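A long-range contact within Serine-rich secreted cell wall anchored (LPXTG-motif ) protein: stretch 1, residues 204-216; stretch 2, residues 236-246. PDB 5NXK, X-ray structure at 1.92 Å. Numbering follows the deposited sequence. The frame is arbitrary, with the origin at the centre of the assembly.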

ATOM      1  N   THR A 204      -6.685   2.580   7.855  1.00 20.23           N
ATOM      2  CA  THR A 204      -8.013   2.329   8.426  1.00 19.44           C
ATOM      3  C   THR A 204      -8.507   0.957   8.000  1.00 23.57           C
ATOM      4  O   THR A 204      -8.166   0.481   6.919  1.00 24.00           O
ATOM      5  CB  THR A 204      -9.071   3.366   7.996  1.00 21.85           C
ATOM      6  OG1 THR A 204      -9.325   3.232   6.586  1.00 24.41           O
ATOM      7  CG2 THR A 204      -8.588   4.771   8.286  1.00 24.16           C
ATOM      8  N   VAL A 205      -9.262   0.303   8.868  1.00 19.46           N
ATOM      9  CA  VAL A 205      -9.944  -0.927   8.504  1.00 24.06           C
ATOM     10  C   VAL A 205     -11.446  -0.670   8.697  1.00 26.14           C
ATOM     11  O   VAL A 205     -11.891  -0.386   9.813  1.00 25.39           O
ATOM     12  CB  VAL A 205      -9.467  -2.127   9.351  1.00 22.50           C
ATOM     13  CG1 VAL A 205     -10.169  -3.414   8.903  1.00 21.87           C
ATOM     14  CG2 VAL A 205      -7.947  -2.284   9.252  1.00 23.47           C
ATOM     15  N   GLY A 206     -12.225  -0.736   7.617  1.00 23.59           N
ATOM     16  CA  GLY A 206     -13.609  -0.274   7.664  1.00 22.87           C
ATOM     17  C   GLY A 206     -14.568  -1.213   8.392  1.00 27.57           C
ATOM     18  O   GLY A 206     -14.192  -2.334   8.766  1.00 27.04           O
ATOM     19  N   ASN A 207     -15.801  -0.752   8.608  1.00 24.13           N
ATOM     20  CA  ASN A 207     -16.833  -1.588   9.226  1.00 28.21           C
ATOM     21  C   ASN A 207     -16.936  -2.953   8.591  1.00 28.03           C
ATOM     22  O   ASN A 207     -16.989  -3.057   7.376  1.00 29.06           O
ATOM     23  CB  ASN A 207     -18.215  -0.946   9.145  1.00 37.08           C
ATOM     24  CG  ASN A 207     -18.386   0.195  10.095  1.00 54.07           C
ATOM     25  OD1 ASN A 207     -17.414   0.783  10.569  1.00 54.23           O
ATOM     26  ND2 ASN A 207     -19.636   0.484  10.435  1.00 65.54           N
ATOM     27  N   ASN A 208     -16.979  -3.993   9.422  1.00 28.30           N
ATOM     28  CA  ASN A 208     -17.177  -5.365   8.962  1.00 29.37           C
ATOM     29  C   ASN A 208     -16.139  -5.835   7.962  1.00 31.15           C
ATOM     30  O   ASN A 208     -16.378  -6.792   7.229  1.00 33.22           O
ATOM     31  CB  ASN A 208     -18.564  -5.533   8.349  1.00 31.51           C
ATOM     32  CG  ASN A 208     -19.669  -5.208   9.323  1.00 48.72           C
ATOM     33  OD1 ASN A 208     -20.346  -4.184   9.194  1.00 57.77           O
ATOM     34  ND2 ASN A 208     -19.865  -6.083  10.308  1.00 54.65           N
ATOM     35  N   ALA A 209     -14.987  -5.175   7.934  1.00 26.25           N
ATOM     36  CA  ALA A 209     -13.917  -5.597   7.029  1.00 23.91           C
ATOM     37  C   ALA A 209     -12.955  -6.526   7.742  1.00 29.09           C
ATOM     38  O   ALA A 209     -12.949  -6.602   8.968  1.00 29.95           O
ATOM     39  CB  ALA A 209     -13.174  -4.402   6.483  1.00 24.84           C
ATOM     40  N   SER A 210     -12.121  -7.215   6.975  1.00 25.39           N
ATOM     41  CA  SER A 210     -11.078  -8.025   7.566  1.00 25.00           C
ATOM     42  C   SER A 210      -9.731  -7.667   6.932  1.00 27.19           C
ATOM     43  O   SER A 210      -9.627  -7.391   5.726  1.00 27.52           O
ATOM     44  CB  SER A 210     -11.397  -9.528   7.441  1.00 33.39           C
ATOM     45  OG  SER A 210     -10.871 -10.103   6.252  1.00 46.61           O
ATOM     46  N   LEU A 211      -8.714  -7.624   7.779  1.00 27.04           N
ATOM     47  CA  LEU A 211      -7.347  -7.399   7.348  1.00 24.04           C
ATOM     48  C   LEU A 211      -6.494  -8.486   7.956  1.00 27.44           C
ATOM     49  O   LEU A 211      -6.455  -8.636   9.173  1.00 27.63           O
ATOM     50  CB  LEU A 211      -6.850  -6.019   7.776  1.00 25.79           C
ATOM     51  CG  LEU A 211      -5.347  -5.799   7.539  1.00 28.34           C
ATOM     52  CD1 LEU A 211      -5.029  -5.911   6.050  1.00 26.39           C
ATOM     53  CD2 LEU A 211      -4.891  -4.442   8.064  1.00 25.07           C
ATOM     54  N   THR A 212      -5.832  -9.262   7.106  1.00 24.17           N
ATOM     55  CA  THR A 212      -4.989 -10.347   7.569  1.00 26.05           C
ATOM     56  C   THR A 212      -3.569 -10.185   7.022  1.00 28.72           C
ATOM     57  O   THR A 212      -3.356 -10.156   5.808  1.00 28.63           O
ATOM     58  CB  THR A 212      -5.561 -11.715   7.145  1.00 28.11           C
ATOM     59  OG1 THR A 212      -6.902 -11.849   7.636  1.00 29.34           O
ATOM     60  CG2 THR A 212      -4.716 -12.841   7.693  1.00 29.89           C
ATOM     61  N   MET A 213      -2.608 -10.058   7.930  1.00 22.65           N
ATOM     62  CA  MET A 213      -1.196  -9.947   7.585  1.00 26.95           C
ATOM     63  C   MET A 213      -0.390 -10.817   8.539  1.00 27.17           C
ATOM     64  O   MET A 213       0.272 -10.332   9.461  1.00 25.64           O
ATOM     65  CB  MET A 213      -0.725  -8.482   7.593  1.00 27.63           C
ATOM     66  CG  MET A 213      -1.676  -7.532   6.880  1.00 36.17           C
ATOM     67  SD  MET A 213      -0.920  -5.962   6.337  1.00 43.14           S
ATOM     68  CE  MET A 213      -0.659  -5.222   7.931  1.00 23.53           C
ATOM     69  N   GLU A 214      -0.473 -12.122   8.305  1.00 27.20           N
ATOM     70  CA  GLU A 214       0.151 -13.104   9.179  1.00 32.42           C
ATOM     71  C   GLU A 214       1.511 -13.463   8.603  1.00 29.84           C
ATOM     72  O   GLU A 214       1.651 -14.444   7.886  1.00 30.39           O
ATOM     73  CB  GLU A 214      -0.748 -14.332   9.299  1.00 34.14           C
ATOM     74  CG  GLU A 214      -2.005 -14.035  10.111  1.00 40.40           C
ATOM     75  CD  GLU A 214      -2.944 -15.224  10.211  1.00 50.42           C
ATOM     76  OE1 GLU A 214      -3.278 -15.821   9.160  1.00 54.78           O
ATOM     77  OE2 GLU A 214      -3.369 -15.540  11.338  1.00 53.24           O
ATOM     78  N   ASN A 215       2.518 -12.668   8.951  1.00 28.85           N
ATOM     79  CA  ASN A 215       3.799 -12.711   8.267  1.00 26.79           C
ATOM     80  C   ASN A 215       4.963 -12.865   9.227  1.00 31.64           C
ATOM     81  O   ASN A 215       6.082 -12.420   8.955  1.00 28.92           O
ATOM     82  CB  ASN A 215       3.947 -11.446   7.427  1.00 28.18           C
ATOM     83  CG  ASN A 215       2.935 -11.394   6.294  1.00 29.27           C
ATOM     84  OD1 ASN A 215       2.753 -12.383   5.580  1.00 29.76           O
ATOM     85  ND2 ASN A 215       2.271 -10.243   6.120  1.00 25.35           N
ATOM     86  N   ILE A 216       4.688 -13.541  10.337  1.00 31.58           N
ATOM     87  CA  ILE A 216       5.652 -13.724  11.407  1.00 33.46           C
ATOM     88  C   ILE A 216       6.895 -14.502  10.931  1.00 32.15           C
ATOM     89  O   ILE A 216       7.968 -14.390  11.521  1.00 31.84           O
ATOM     90  CB  ILE A 216       4.977 -14.431  12.617  1.00 28.84           C
ATOM     91  CG1 ILE A 216       5.824 -14.299  13.881  1.00 34.24           C
ATOM     92  CG2 ILE A 216       4.646 -15.884  12.300  1.00 32.81           C
ATOM     93  CD1 ILE A 216       5.009 -14.401  15.143  1.00 32.49           C
ATOM     94  N   ASN A 236     -12.480  -0.127  12.683  1.00 23.99           N
ATOM     95  CA  ASN A 236     -13.869   0.256  12.909  1.00 22.64           C
ATOM     96  C   ASN A 236     -14.750  -0.886  13.438  1.00 24.91           C
ATOM     97  O   ASN A 236     -14.280  -2.016  13.620  1.00 23.49           O
ATOM     98  CB  ASN A 236     -14.460   0.850  11.613  1.00 22.84           C
ATOM     99  CG  ASN A 236     -13.948   2.257  11.342  1.00 27.32           C
ATOM    100  OD1 ASN A 236     -14.473   3.210  11.900  1.00 34.75           O
ATOM    101  ND2 ASN A 236     -12.934   2.393  10.491  1.00 29.20           N
ATOM    102  N   GLU A 237     -16.017  -0.577  13.706  1.00 25.49           N
ATOM    103  CA  GLU A 237     -16.926  -1.550  14.313  1.00 29.35           C
ATOM    104  C   GLU A 237     -16.993  -2.862  13.558  1.00 27.14           C
ATOM    105  O   GLU A 237     -17.063  -2.879  12.326  1.00 28.15           O
ATOM    106  CB  GLU A 237     -18.348  -1.006  14.451  1.00 34.90           C
ATOM    107  CG  GLU A 237     -18.477   0.182  15.371  1.00 53.18           C
ATOM    108  CD  GLU A 237     -19.927   0.544  15.630  1.00 64.90           C
ATOM    109  OE1 GLU A 237     -20.811   0.001  14.928  1.00 68.20           O
ATOM    110  OE2 GLU A 237     -20.174   1.386  16.523  1.00 68.48           O
ATOM    111  N   ASN A 238     -16.933  -3.951  14.319  1.00 23.45           N
ATOM    112  CA  ASN A 238     -17.047  -5.316  13.807  1.00 27.09           C
ATOM    113  C   ASN A 238     -15.972  -5.726  12.812  1.00 28.47           C
ATOM    114  O   ASN A 238     -16.077  -6.776  12.187  1.00 31.64           O
ATOM    115  CB  ASN A 238     -18.433  -5.529  13.189  1.00 32.54           C
ATOM    116  CG  ASN A 238     -19.557  -5.177  14.158  1.00 39.61           C
ATOM    117  OD1 ASN A 238     -19.490  -5.498  15.344  1.00 40.12           O
ATOM    118  ND2 ASN A 238     -20.584  -4.502  13.662  1.00 45.18           N
ATOM    119  N   ALA A 239     -14.920  -4.930  12.680  1.00 23.47           N
ATOM    120  CA  ALA A 239     -13.812  -5.354  11.833  1.00 21.13           C
ATOM    121  C   ALA A 239     -13.030  -6.490  12.505  1.00 26.92           C
ATOM    122  O   ALA A 239     -13.040  -6.624  13.729  1.00 26.57           O
ATOM    123  CB  ALA A 239     -12.899  -4.186  11.508  1.00 23.23           C
ATOM    124  N   ALA A 240     -12.403  -7.327  11.681  1.00 27.23           N
ATOM    125  CA  ALA A 240     -11.558  -8.428  12.123  1.00 25.72           C
ATOM    126  C   ALA A 240     -10.138  -8.202  11.621  1.00 30.59           C
ATOM    127  O   ALA A 240      -9.902  -8.077  10.421  1.00 31.29           O
ATOM    128  CB  ALA A 240     -12.099  -9.768  11.613  1.00 27.76           C
ATOM    129  N   VAL A 241      -9.189  -8.130  12.541  1.00 26.27           N
ATOM    130  CA  VAL A 241      -7.800  -7.892  12.195  1.00 24.17           C
ATOM    131  C   VAL A 241      -6.924  -8.996  12.761  1.00 30.40           C
ATOM    132  O   VAL A 241      -7.014  -9.316  13.950  1.00 25.81           O
ATOM    133  CB  VAL A 241      -7.320  -6.526  12.724  1.00 24.24           C
ATOM    134  CG1 VAL A 241      -5.796  -6.376  12.569  1.00 19.42           C
ATOM    135  CG2 VAL A 241      -8.057  -5.382  12.021  1.00 24.02           C
ATOM    136  N   LYS A 242      -6.078  -9.580  11.919  1.00 22.73           N
ATOM    137  CA  LYS A 242      -5.144 -10.598  12.381  1.00 25.97           C
ATOM    138  C   LYS A 242      -3.787 -10.290  11.802  1.00 24.89           C
ATOM    139  O   LYS A 242      -3.630 -10.301  10.583  1.00 26.74           O
ATOM    140  CB  LYS A 242      -5.544 -12.010  11.928  1.00 28.10           C
ATOM    141  CG  LYS A 242      -6.843 -12.577  12.437  1.00 38.09           C
ATOM    142  CD  LYS A 242      -7.065 -13.924  11.740  1.00 47.62           C
ATOM    143  CE  LYS A 242      -7.911 -14.880  12.554  1.00 57.02           C
ATOM    144  NZ  LYS A 242      -9.352 -14.541  12.472  1.00 65.36           N
ATOM    145  N   MET A 243      -2.813  -9.990  12.651  1.00 24.18           N
ATOM    146  CA  MET A 243      -1.475  -9.697  12.157  1.00 23.55           C
ATOM    147  C   MET A 243      -0.388 -10.352  13.000  1.00 27.68           C
ATOM    148  O   MET A 243      -0.509 -10.470  14.227  1.00 28.46           O
ATOM    149  CB  MET A 243      -1.230  -8.172  12.088  1.00 24.75           C
ATOM    150  CG  MET A 243      -2.321  -7.384  11.368  1.00 31.99           C
ATOM    151  SD  MET A 243      -1.900  -5.649  11.074  1.00 44.44           S
ATOM    152  CE  MET A 243      -1.658  -5.023  12.709  1.00 26.67           C
ATOM    153  N   SER A 244       0.701 -10.728  12.340  1.00 22.96           N
ATOM    154  CA  SER A 244       1.870 -11.211  13.056  1.00 22.10           C
ATOM    155  C   SER A 244       3.140 -10.784  12.321  1.00 20.85           C
ATOM    156  O   SER A 244       3.151 -10.689  11.101  1.00 23.87           O
ATOM    157  CB  SER A 244       1.828 -12.730  13.210  1.00 23.96           C
ATOM    158  OG  SER A 244       1.879 -13.363  11.941  1.00 27.17           O
ATOM    159  N   ALA A 245       4.196 -10.516  13.085  1.00 24.91           N
ATOM    160  CA  ALA A 245       5.473 -10.059  12.546  1.00 25.83           C
ATOM    161  C   ALA A 245       6.560 -10.439  13.536  1.00 31.18           C
ATOM    162  O   ALA A 245       6.248 -10.779  14.670  1.00 26.60           O
ATOM    163  CB  ALA A 245       5.462  -8.556  12.306  1.00 26.63           C
ATOM    164  N   LYS A 246       7.826 -10.391  13.126  1.00 29.69           N
ATOM    165  CA  LYS A 246       8.900 -10.772  14.046  1.00 27.45           C
ATOM    166  C   LYS A 246       9.055  -9.759  15.176  1.00 25.15           C
ATOM    167  O   LYS A 246       9.219 -10.143  16.333  1.00 27.28           O
ATOM    168  CB  LYS A 246      10.235 -10.934  13.306  1.00 29.80           C
ATOM    169  CG  LYS A 246      10.242 -12.014  12.233  1.00 29.38           C
ATOM    170  CD  LYS A 246      11.583 -12.017  11.495  1.00 34.89           C
ATOM    171  CE  LYS A 246      11.622 -13.058  10.397  1.00 44.54           C
ATOM    172  NZ  LYS A 246      12.857 -12.938   9.567  1.00 49.84           N
TER
HETATM  173  O   HOH W   1     -21.275  -3.179  11.331  1.00 61.56           O
HETATM  174  O   HOH W   2     -15.242  -8.614   9.943  1.00 50.39           O

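A parallel ladder joins strand 210-214 to strand 240-244, and its rule is alternation. A240 N donates to A209 O, L211 N to A240 O, K242 N to L211 O, M213 N to K242 O and S244 N to M213 O, each at 2.9 Å; N215 N to S244 O follows at 3.0 Å. Ahead of it in sequence, each stretch makes a type II turn, G206 to A209 and N236 to A239, lying alongside each other. N208 N reaches E237 O at 3.1 Å, linking turn to turn. N236 grips V205 O twice, through its backbone N at 2.9 Å and its side-chain ND2 at 3.0 Å, a use of asparagine that a purely apolar side chain could not supply. N208 and N238, both with positive phi, suit the third turn position; one water accepts from N238 ND2 (2.8 Å) and donates to N208 OD1 (2.5 Å).

The side chains sort by face. L211, M213, V241 and M243 share the buried one, where like sits beside like: M213 CE lies 3.4 Å from M243 SD, both methionines having m, t, m rotamers. V205 extends this packing, with CG1 3.9 Å from A239 CB. S210, T212, E214, A240, K242 and S244 occupy the other face, where the long K242 and E214 are exposed. S244 is buried, and its OG accepts a weak bond from I216 N at 3.2 Å.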